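Local coordinates for Ral guanine nucleotide dissociation stimulator-like 2 (Mus musculus, PDB 4JGW), which probably acts as a guanine nucleotide exchange factor for Ral-type small G proteins and associates with GTP-bound Rap1A and H-Ras in vitro, at residues 23-28 with 411-416; 142-147 with 168-173; 289-294 with 326-331. All coordinates share one frame; numbering follows the deposited sequence.

Interaction 1 (23-28 with 411-416); sequences GATFTV and NGYINF
Tyr413 lies against the turn at Gly23 and the start of the strand that follows it, and nearly everything that touches across this contact touches its ring. From CB, which points toward 23-28, the side chain runs on with CG set beside the backbone N and anti to the carbonyl carbon (chi1 -78°), and this carries the ring out to 23-28. Tyr413 CE1 comes first, 3.8 Å from Ala24 CA; Thr25 OG1 sits at the ring edge, in plane, also 3.8 Å from Tyr413 CE1. That hydroxyl is already engaged by Glu20, on the neighbouring strand. On the other side Tyr413 CE2 approaches Gly23 O. Tyr413 CZ is close to Gly23 C at 3.4 Å, and at the tip Tyr413 OH rests 3.2 Å from Gly23 CA. Ala24 N is near the same hydroxyl, but the angle is too poor for a hydrogen bond.

Both faces of the ring meet polar groups. Gly23 O stands over one, offset toward the rim, while the amide nitrogen of Asn411, ND2, lies over the centre of the opposite one. Asn411 OD1 accepts from Tyr413 N (3.2 Å), which lies well above the carbonyl plane; one amide thus closes an Asx turn and lays its nitrogen over the ring.

Tyr413 also touches Ala53 and Thr55, and so bridges past strand 46-54 to the strand beyond. The arrangement is an Asx turn leading into 414-415, the short outermost strand that the RasGEF-domain sequence adds to an antiparallel sheet built otherwise from N-terminal strands.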
loop_
_atom_site.group_PDB
_atom_site.type_symbol
_atom_site.label_atom_id
_atom_site.label_comp_id
_atom_site.label_asym_id
_atom_site.label_seq_id
_atom_site.Cartn_x
_atom_site.Cartn_y
_atom_site.Cartn_z
ATOM N N GLY A 23 3.738 0.668 32.507
ATOM C CA GLY A 23 2.552 0.321 31.731
ATOM C C GLY A 23 2.877 -0.359 30.413
ATOM O O GLY A 23 2.241 -0.080 29.398
ATOM N N ALA A 24 3.860 -1.258 30.437
ATOM C CA ALA A 24 4.324 -1.951 29.234
ATOM C C ALA A 24 4.941 -3.316 29.538
ATOM O O ALA A 24 5.449 -3.550 30.635
ATOM C CB ALA A 24 5.318 -1.079 28.466
ATOM N N THR A 25 4.892 -4.206 28.550
ATOM C CA THR A 25 5.515 -5.525 28.636
ATOM C C THR A 25 6.578 -5.671 27.545
ATOM O O THR A 25 6.316 -5.415 26.368
ATOM C CB THR A 25 4.462 -6.655 28.526
ATOM O OG1 THR A 25 3.512 -6.527 29.591
ATOM C CG2 THR A 25 5.115 -8.032 28.607
ATOM N N PHE A 26 7.774 -6.080 27.954
ATOM C CA PHE A 26 8.907 -6.235 27.048
ATOM C C PHE A 26 9.352 -7.691 26.974
ATOM O O PHE A 26 9.148 -8.460 27.914
ATOM C CB PHE A 26 10.082 -5.365 27.511
ATOM C CG PHE A 26 9.810 -3.886 27.458
ATOM C CD1 PHE A 26 9.214 -3.234 28.532
ATOM C CD2 PHE A 26 10.165 -3.142 26.338
ATOM C CE1 PHE A 26 8.963 -1.866 28.485
ATOM C CE2 PHE A 26 9.919 -1.774 26.283
ATOM C CZ PHE A 26 9.318 -1.135 27.357
ATOM N N THR A 27 9.953 -8.061 25.845
ATOM C CA THR A 27 10.604 -9.356 25.702
ATOM C C THR A 27 12.093 -9.149 25.442
ATOM O O THR A 27 12.484 -8.520 24.453
ATOM C CB THR A 27 9.971 -10.204 24.573
ATOM O OG1 THR A 27 8.592 -10.441 24.871
ATOM C CG2 THR A 27 10.677 -11.546 24.437
ATOM N N VAL A 28 12.914 -9.666 26.349
ATOM C CA VAL A 28 14.362 -9.625 26.184
ATOM C C VAL A 28 14.838 -10.936 25.567
ATOM O O VAL A 28 14.443 -12.020 26.003
ATOM C CB VAL A 28 15.105 -9.356 27.520
ATOM C CG1 VAL A 28 16.594 -9.125 27.273
ATOM C CG2 VAL A 28 14.506 -8.158 28.239
ATOM N N ASN A 411 -6.097 -6.092 29.612
ATOM C CA ASN A 411 -5.654 -5.049 30.543
ATOM C C ASN A 411 -5.689 -3.621 29.980
ATOM O O ASN A 411 -5.396 -2.659 30.695
ATOM C CB ASN A 411 -4.259 -5.377 31.097
ATOM C CG ASN A 411 -3.203 -5.540 30.001
ATOM O OD1 ASN A 411 -3.492 -5.427 28.806
ATOM N ND2 ASN A 411 -1.969 -5.809 30.416
ATOM N N GLY A 412 -6.048 -3.490 28.704
ATOM C CA GLY A 412 -6.123 -2.187 28.044
ATOM C C GLY A 412 -4.862 -1.799 27.289
ATOM O O GLY A 412 -4.814 -0.737 26.665
ATOM N N TYR A 413 -3.840 -2.654 27.352
ATOM C CA TYR A 413 -2.582 -2.438 26.633
ATOM C C TYR A 413 -2.807 -2.583 25.137
ATOM O O TYR A 413 -3.497 -3.504 24.697
ATOM C CB TYR A 413 -1.525 -3.461 27.065
ATOM C CG TYR A 413 -0.836 -3.202 28.394
ATOM C CD1 TYR A 413 0.351 -3.862 28.712
ATOM C CD2 TYR A 413 -1.360 -2.305 29.330
ATOM C CE1 TYR A 413 0.995 -3.646 29.923
ATOM C CE2 TYR A 413 -0.721 -2.079 30.547
ATOM C CZ TYR A 413 0.454 -2.755 30.835
ATOM O OH TYR A 413 1.094 -2.540 32.033
ATOM N N ILE A 414 -2.224 -1.676 24.360
ATOM C CA ILE A 414 -2.218 -1.804 22.906
ATOM C C ILE A 414 -1.363 -3.012 22.515
ATOM O O ILE A 414 -0.193 -3.102 22.892
ATOM C CB ILE A 414 -1.710 -0.506 22.223
ATOM C CG1 ILE A 414 -2.736 0.619 22.409
ATOM C CG2 ILE A 414 -1.425 -0.737 20.732
ATOM C CD1 ILE A 414 -2.158 2.018 22.298
ATOM N N ASN A 415 -1.966 -3.949 21.788
ATOM C CA ASN A 415 -1.257 -5.129 21.299
ATOM C C ASN A 415 -0.335 -4.752 20.139
ATOM O O ASN A 415 -0.748 -4.761 18.979
ATOM C CB ASN A 415 -2.254 -6.225 20.888
ATOM C CG ASN A 415 -1.578 -7.445 20.270
ATOM O OD1 ASN A 415 -0.422 -7.750 20.559
ATOM N ND2 ASN A 415 -2.309 -8.147 19.411
ATOM N N PHE A 416 0.915 -4.425 20.461
ATOM C CA PHE A 416 1.848 -3.924 19.455
ATOM C C PHE A 416 2.323 -4.990 18.471
ATOM O O PHE A 416 2.725 -4.663 17.356
ATOM C CB PHE A 416 3.034 -3.191 20.091
ATOM C CG PHE A 416 3.692 -2.199 19.168
ATOM C CD1 PHE A 416 3.163 -0.921 19.012
ATOM C CD2 PHE A 416 4.833 -2.546 18.447
ATOM C CE1 PHE A 416 3.762 0.001 18.154
ATOM C CE2 PHE A 416 5.437 -1.635 17.587
ATOM C CZ PHE A 416 4.903 -0.357 17.442
#

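Interaction 2 (142-147 with 168-173); sequences DRLESF and RNLRAR
Glu145 of helix 138-151 and Arg171 of helix 164-172 meet in a salt bridge, and Leu144 meets Leu170 beside it. The glutamate takes a rotamer seldom adopted on a helix: CG sits between the backbone N and the carbonyl carbon (chi1 86°), and beyond CG the chain runs extended. Arg171 comes from the other helix with CG beside its own backbone N and a straight chain from CG to NE, which brings its guanidinium to the carboxylate although its CB does not aim there. Both residues touch crystal neighbours as well, so their exact pose may owe something to the lattice.

The two side chains cross at about a right angle, yet their flat ends are turned close to parallel. Arg171 NH2 gives a hydrogen bond to Glu145 OE2 at 3.2 Å, somewhat bent, with an N-H...O angle of 146°. OE2 is met on its syn side, moderately out of the carboxylate plane, while it lies near the plane of the guanidinium, at the edge. The second oxygen does not complete a two-pronged pair: Glu145 OE1 remains 3.6 Å from Arg171 NH2 and 3.7 Å from Arg171 NE.

The leucines also cross at about a right angle and touch through one methyl each, Leu144 CD2 to Leu170 CD1 at 4.2 Å. Leu144, whose CB points toward 168-173, also packs on Leu122, Phe93 and Leu100; Leu170 leans on Phe133. This is helix-to-helix packing in the N-terminal Ras-GEF (REM) part of the chain.

Chemically, the contact is a light one: the buried leucines meet through a single methyl apiece, and at the exposed margin one bent hydrogen bond joins opposite charges.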
loop_
_atom_site.group_PDB
_atom_site.type_symbol
_atom_site.label_atom_id
_atom_site.label_comp_id
_atom_site.label_asym_id
_atom_site.label_seq_id
_atom_site.Cartn_x
_atom_site.Cartn_y
_atom_site.Cartn_z
ATOM N N ASP A 142 3.448 24.495 18.340
ATOM C CA ASP A 142 3.764 25.604 19.247
ATOM C C ASP A 142 4.217 25.070 20.604
ATOM O O ASP A 142 5.095 25.644 21.246
ATOM C CB ASP A 142 2.551 26.525 19.431
ATOM C CG ASP A 142 2.028 27.091 18.116
ATOM O OD1 ASP A 142 2.804 27.186 17.138
ATOM O OD2 ASP A 142 0.831 27.448 18.064
ATOM N N ARG A 143 3.605 23.965 21.020
ATOM C CA ARG A 143 3.960 23.255 22.244
ATOM C C ARG A 143 5.399 22.736 22.181
ATOM O O ARG A 143 6.103 22.712 23.192
ATOM C CB ARG A 143 2.998 22.085 22.437
ATOM C CG ARG A 143 2.542 21.835 23.858
ATOM C CD ARG A 143 1.665 20.597 23.896
ATOM N NE ARG A 143 1.132 20.318 25.225
ATOM C CZ ARG A 143 0.370 19.269 25.524
ATOM N NH1 ARG A 143 0.050 18.380 24.590
ATOM N NH2 ARG A 143 -0.070 19.103 26.764
ATOM N N LEU A 144 5.828 22.328 20.987
ATOM C CA LEU A 144 7.176 21.802 20.778
ATOM C C LEU A 144 8.240 22.896 20.720
ATOM O O LEU A 144 9.255 22.814 21.416
ATOM C CB LEU A 144 7.233 20.938 19.511
ATOM C CG LEU A 144 8.602 20.436 19.029
ATOM C CD1 LEU A 144 9.190 19.394 19.977
ATOM C CD2 LEU A 144 8.505 19.879 17.618
ATOM N N GLU A 145 8.013 23.913 19.887
ATOM C CA GLU A 145 9.027 24.947 19.662
ATOM C C GLU A 145 9.190 25.915 20.839
ATOM O O GLU A 145 10.248 26.526 20.997
ATOM C CB GLU A 145 8.809 25.684 18.327
ATOM C CG GLU A 145 7.853 26.871 18.352
ATOM C CD GLU A 145 7.902 27.676 17.059
ATOM O OE1 GLU A 145 7.434 27.167 16.016
ATOM O OE2 GLU A 145 8.406 28.820 17.087
ATOM N N SER A 146 8.151 26.034 21.667
ATOM C CA SER A 146 8.244 26.795 22.911
ATOM C C SER A 146 9.072 26.033 23.942
ATOM O O SER A 146 9.745 26.640 24.771
ATOM C CB SER A 146 6.857 27.118 23.474
ATOM O OG SER A 146 6.193 25.945 23.913
ATOM N N PHE A 147 9.013 24.702 23.879
ATOM C CA PHE A 147 9.812 23.833 24.744
ATOM C C PHE A 147 11.301 23.931 24.418
ATOM O O PHE A 147 12.142 23.926 25.321
ATOM C CB PHE A 147 9.327 22.379 24.641
ATOM C CG PHE A 147 10.370 21.356 25.010
ATOM C CD1 PHE A 147 10.589 21.011 26.341
ATOM C CD2 PHE A 147 11.136 20.737 24.026
ATOM C CE1 PHE A 147 11.557 20.069 26.684
ATOM C CE2 PHE A 147 12.106 19.797 24.360
ATOM C CZ PHE A 147 12.316 19.462 25.690
ATOM N N ARG A 168 11.113 24.493 10.885
ATOM C CA ARG A 168 10.865 25.115 9.582
ATOM C C ARG A 168 10.106 24.179 8.638
ATOM O O ARG A 168 9.154 24.596 7.974
ATOM C CB ARG A 168 12.186 25.564 8.946
ATOM C CG ARG A 168 12.056 26.170 7.550
ATOM C CD ARG A 168 13.397 26.660 7.022
ATOM N NE ARG A 168 14.353 25.574 6.802
ATOM C CZ ARG A 168 14.592 25.000 5.625
ATOM N NH1 ARG A 168 13.948 25.401 4.534
ATOM N NH2 ARG A 168 15.483 24.020 5.538
ATOM N N ASN A 169 10.533 22.918 8.592
ATOM C CA ASN A 169 9.886 21.903 7.762
ATOM C C ASN A 169 8.481 21.544 8.247
ATOM O O ASN A 169 7.595 21.260 7.439
ATOM C CB ASN A 169 10.761 20.650 7.656
ATOM C CG ASN A 169 12.005 20.868 6.806
ATOM O OD1 ASN A 169 11.948 21.486 5.742
ATOM N ND2 ASN A 169 13.136 20.350 7.271
ATOM N N LEU A 170 8.283 21.567 9.565
ATOM C CA LEU A 170 6.969 21.321 10.161
ATOM C C LEU A 170 6.029 22.517 9.999
ATOM O O LEU A 170 4.809 22.347 9.958
ATOM C CB LEU A 170 7.097 20.943 11.643
ATOM C CG LEU A 170 7.598 19.540 12.011
ATOM C CD1 LEU A 170 8.024 19.494 13.471
ATOM C CD2 LEU A 170 6.553 18.466 11.728
ATOM N N ARG A 171 6.606 23.717 9.916
ATOM C CA ARG A 171 5.844 24.950 9.685
ATOM C C ARG A 171 5.192 24.962 8.303
ATOM O O ARG A 171 4.024 25.336 8.164
ATOM C CB ARG A 171 6.743 26.183 9.832
ATOM C CG ARG A 171 7.037 26.603 11.263
ATOM C CD ARG A 171 8.037 27.750 11.282
ATOM N NE ARG A 171 8.465 28.102 12.635
ATOM C CZ ARG A 171 9.366 29.040 12.921
ATOM N NH1 ARG A 171 9.949 29.733 11.949
ATOM N NH2 ARG A 171 9.689 29.286 14.184
ATOM N N ALA A 172 5.957 24.548 7.293
ATOM C CA ALA A 172 5.494 24.503 5.904
ATOM C C ALA A 172 4.234 23.652 5.731
ATOM O O ALA A 172 3.423 23.908 4.839
ATOM C CB ALA A 172 6.606 23.999 4.994
ATOM N N ARG A 173 4.082 22.651 6.596
ATOM C CA ARG A 173 2.916 21.773 6.592
ATOM C C ARG A 173 2.102 21.942 7.869
ATOM O O ARG A 173 0.932 22.322 7.824
ATOM C CB ARG A 173 3.344 20.314 6.426
ATOM C CG ARG A 173 3.884 19.982 5.043
ATOM C CD ARG A 173 4.124 18.491 4.883
ATOM N NE ARG A 173 4.197 18.094 3.478
ATOM C CZ ARG A 173 3.150 17.732 2.738
ATOM N NH1 ARG A 173 1.928 17.713 3.261
ATOM N NH2 ARG A 173 3.325 17.388 1.470
#

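Interaction 3 (289-294 with 326-331); sequences RLLEKW and RAAWGE
The indole of Trp329 takes Leu291 on one face: CD1 stands over the six-membered ring, 4.2 Å from its centroid and 17° off the normal, a CH-pi contact. CD2, the other methyl of the same leucine, lies nearer the outer part of the ring, with Leu291 CD2 3.9 Å from Trp329 CZ2. At the edge, Trp329 NE1 donates to Ile322 O, which ties down the indole's rotation. Phe340 also meets the ring system, the two planes inclined by about 30°. All this belongs to helix packing inside the catalytic RasGEF (CDC25-homology) domain, where helix 284-303 lies against the short helix that begins at Arg326.

Each segment also has a guanidinium with a neighbour over one face. Arg326 has Trp329 CD1 there, off toward the rim. Arg289 has Glu292 OE2 over its centre, and Arg289 NH1 is only 2.9 Å from Glu292 OE1; the oxygen is so far out of the guanidinium plane that this salt bridge rests on charge alone, with no N-H aimed at it. Glu292 OE2 has a directed partner elsewhere, Thr333 N, just past the second segment. Glu292 OE2 also lies 3.7 Å from Glu331 O, two acceptors close together and not bonded.

Trp329 sends its CB away from helix 284-303, but with CG beside the backbone N (chi1 -78°) the indole folds round to the leucine, which crosses it at about a right angle. At the start of the short helix, the carboxylate of Glu470 accepts from Ala327 N and Ala328 N. Leu291 CD1 does double duty: besides covering the indole, it presses on Ala328 CB at 3.8 Å.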
loop_
_atom_site.group_PDB
_atom_site.type_symbol
_atom_site.label_atom_id
_atom_site.label_comp_id
_atom_site.label_asym_id
_atom_site.label_seq_id
_atom_site.Cartn_x
_atom_site.Cartn_y
_atom_site.Cartn_z
ATOM N N ARG A 289 -11.718 -10.787 -32.030
ATOM C CA ARG A 289 -10.556 -9.929 -32.268
ATOM C C ARG A 289 -10.330 -8.955 -31.113
ATOM O O ARG A 289 -9.189 -8.636 -30.775
ATOM C CB ARG A 289 -10.697 -9.179 -33.599
ATOM C CG ARG A 289 -10.768 -10.093 -34.825
ATOM C CD ARG A 289 -9.483 -10.901 -34.999
ATOM N NE ARG A 289 -9.738 -12.268 -35.459
ATOM C CZ ARG A 289 -8.789 -13.178 -35.688
ATOM N NH1 ARG A 289 -7.509 -12.882 -35.503
ATOM N NH2 ARG A 289 -9.122 -14.393 -36.106
ATOM N N LEU A 290 -11.428 -8.498 -30.511
ATOM C CA LEU A 290 -11.377 -7.660 -29.317
ATOM C C LEU A 290 -10.908 -8.454 -28.098
ATOM O O LEU A 290 -10.101 -7.960 -27.311
ATOM C CB LEU A 290 -12.736 -7.007 -29.058
ATOM C CG LEU A 290 -13.121 -5.866 -30.008
ATOM C CD1 LEU A 290 -14.631 -5.751 -30.137
ATOM C CD2 LEU A 290 -12.515 -4.541 -29.566
ATOM N N LEU A 291 -11.406 -9.681 -27.956
ATOM C CA LEU A 291 -10.953 -10.585 -26.895
ATOM C C LEU A 291 -9.455 -10.859 -27.017
ATOM O O LEU A 291 -8.716 -10.737 -26.040
ATOM C CB LEU A 291 -11.731 -11.906 -26.923
ATOM C CG LEU A 291 -13.206 -11.925 -26.508
ATOM C CD1 LEU A 291 -13.845 -13.246 -26.912
ATOM C CD2 LEU A 291 -13.377 -11.685 -25.014
ATOM N N GLU A 292 -9.024 -11.215 -28.228
ATOM C CA GLU A 292 -7.614 -11.458 -28.541
ATOM C C GLU A 292 -6.749 -10.232 -28.248
ATOM O O GLU A 292 -5.634 -10.360 -27.740
ATOM C CB GLU A 292 -7.455 -11.875 -30.009
ATOM C CG GLU A 292 -7.942 -13.294 -30.322
ATOM C CD GLU A 292 -8.307 -13.502 -31.791
ATOM O OE1 GLU A 292 -7.974 -12.640 -32.636
ATOM O OE2 GLU A 292 -8.933 -14.538 -32.102
ATOM N N LYS A 293 -7.276 -9.050 -28.564
ATOM C CA LYS A 293 -6.574 -7.793 -28.323
ATOM C C LYS A 293 -6.315 -7.545 -26.835
ATOM O O LYS A 293 -5.192 -7.218 -26.445
ATOM C CB LYS A 293 -7.347 -6.616 -28.928
ATOM C CG LYS A 293 -6.620 -5.276 -28.855
ATOM C CD LYS A 293 -5.370 -5.281 -29.720
ATOM C CE LYS A 293 -4.675 -3.943 -29.685
ATOM N NZ LYS A 293 -3.878 -3.725 -30.921
ATOM N N TRP A 294 -7.356 -7.704 -26.019
ATOM C CA TRP A 294 -7.253 -7.500 -24.576
ATOM C C TRP A 294 -6.387 -8.553 -23.892
ATOM O O TRP A 294 -5.674 -8.242 -22.934
ATOM C CB TRP A 294 -8.638 -7.443 -23.929
ATOM C CG TRP A 294 -9.337 -6.132 -24.131
ATOM C CD1 TRP A 294 -10.450 -5.906 -24.886
ATOM C CD2 TRP A 294 -8.963 -4.863 -23.575
ATOM N NE1 TRP A 294 -10.795 -4.578 -24.836
ATOM C CE2 TRP A 294 -9.901 -3.914 -24.037
ATOM C CE3 TRP A 294 -7.925 -4.434 -22.736
ATOM C CZ2 TRP A 294 -9.839 -2.562 -23.684
ATOM C CZ3 TRP A 294 -7.862 -3.090 -22.385
ATOM C CH2 TRP A 294 -8.816 -2.170 -22.861
ATOM N N ARG A 326 -19.861 -17.465 -25.657
ATOM C CA ARG A 326 -19.270 -18.703 -26.177
ATOM C C ARG A 326 -19.028 -18.709 -27.682
ATOM O O ARG A 326 -18.140 -19.414 -28.164
ATOM C CB ARG A 326 -20.107 -19.924 -25.763
ATOM C CG ARG A 326 -19.909 -20.338 -24.307
ATOM C CD ARG A 326 -18.493 -20.859 -24.077
ATOM N NE ARG A 326 -17.869 -20.239 -22.912
ATOM C CZ ARG A 326 -16.556 -20.102 -22.742
ATOM N NH1 ARG A 326 -15.706 -20.537 -23.664
ATOM N NH2 ARG A 326 -16.092 -19.520 -21.647
ATOM N N ALA A 327 -19.816 -17.927 -28.419
ATOM C CA ALA A 327 -19.616 -17.786 -29.858
ATOM C C ALA A 327 -18.344 -16.986 -30.126
ATOM O O ALA A 327 -17.522 -17.375 -30.959
ATOM C CB ALA A 327 -20.824 -17.126 -30.512
ATOM N N ALA A 328 -18.189 -15.880 -29.401
ATOM C CA ALA A 328 -16.998 -15.038 -29.491
ATOM C C ALA A 328 -15.743 -15.793 -29.051
ATOM O O ALA A 328 -14.732 -15.778 -29.756
ATOM C CB ALA A 328 -17.179 -13.772 -28.672
ATOM N N TRP A 329 -15.818 -16.459 -27.898
ATOM C CA TRP A 329 -14.718 -17.294 -27.407
ATOM C C TRP A 329 -14.399 -18.428 -28.385
ATOM O O TRP A 329 -13.233 -18.789 -28.569
ATOM C CB TRP A 329 -15.033 -17.866 -26.021
ATOM C CG TRP A 329 -14.851 -16.887 -24.889
ATOM C CD1 TRP A 329 -15.830 -16.359 -24.097
ATOM C CD2 TRP A 329 -13.615 -16.327 -24.422
ATOM N NE1 TRP A 329 -15.283 -15.508 -23.168
ATOM C CE2 TRP A 329 -13.926 -15.468 -23.345
ATOM C CE3 TRP A 329 -12.275 -16.469 -24.810
ATOM C CZ2 TRP A 329 -12.947 -14.750 -22.650
ATOM C CZ3 TRP A 329 -11.300 -15.754 -24.117
ATOM C CH2 TRP A 329 -11.644 -14.906 -23.049
ATOM N N GLY A 330 -15.444 -18.968 -29.013
ATOM C CA GLY A 330 -15.304 -20.020 -30.020
ATOM C C GLY A 330 -14.562 -19.591 -31.273
ATOM O O GLY A 330 -14.042 -20.434 -32.004
ATOM N N GLU A 331 -14.514 -18.282 -31.522
ATOM C CA GLU A 331 -13.795 -17.724 -32.672
ATOM C C GLU A 331 -12.376 -17.259 -32.318
ATOM O O GLU A 331 -11.611 -16.852 -33.196
ATOM C CB GLU A 331 -14.587 -16.570 -33.306
ATOM C CG GLU A 331 -15.909 -16.974 -33.962
ATOM C CD GLU A 331 -15.735 -17.946 -35.122
ATOM O OE1 GLU A 331 -14.741 -17.827 -35.874
ATOM O OE2 GLU A 331 -16.600 -18.831 -35.282
#

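How the interactions relate
From the N terminus, the chain first lays down 23-28, whose partner segment 411-416 comes 383 residues later and supplies the last strand of the same sheet; that contact, interaction 1, closes a very long loop, and the other two lie nested within it. Interaction 2 closes first, a short loop between helices 138-151 and 164-172 of the N-terminal Ras-GEF region. Interaction 3 follows in series, joining 289-294 to 326-331 within the RasGEF domain. Interactions 1 and 2 have centres 31 Å apart, while interaction 3 lies on the opposite side of the chain's centre from both. Two contacts are thus internal to their own regions, and interaction 1 links the N-terminal sheet to the catalytic sequence.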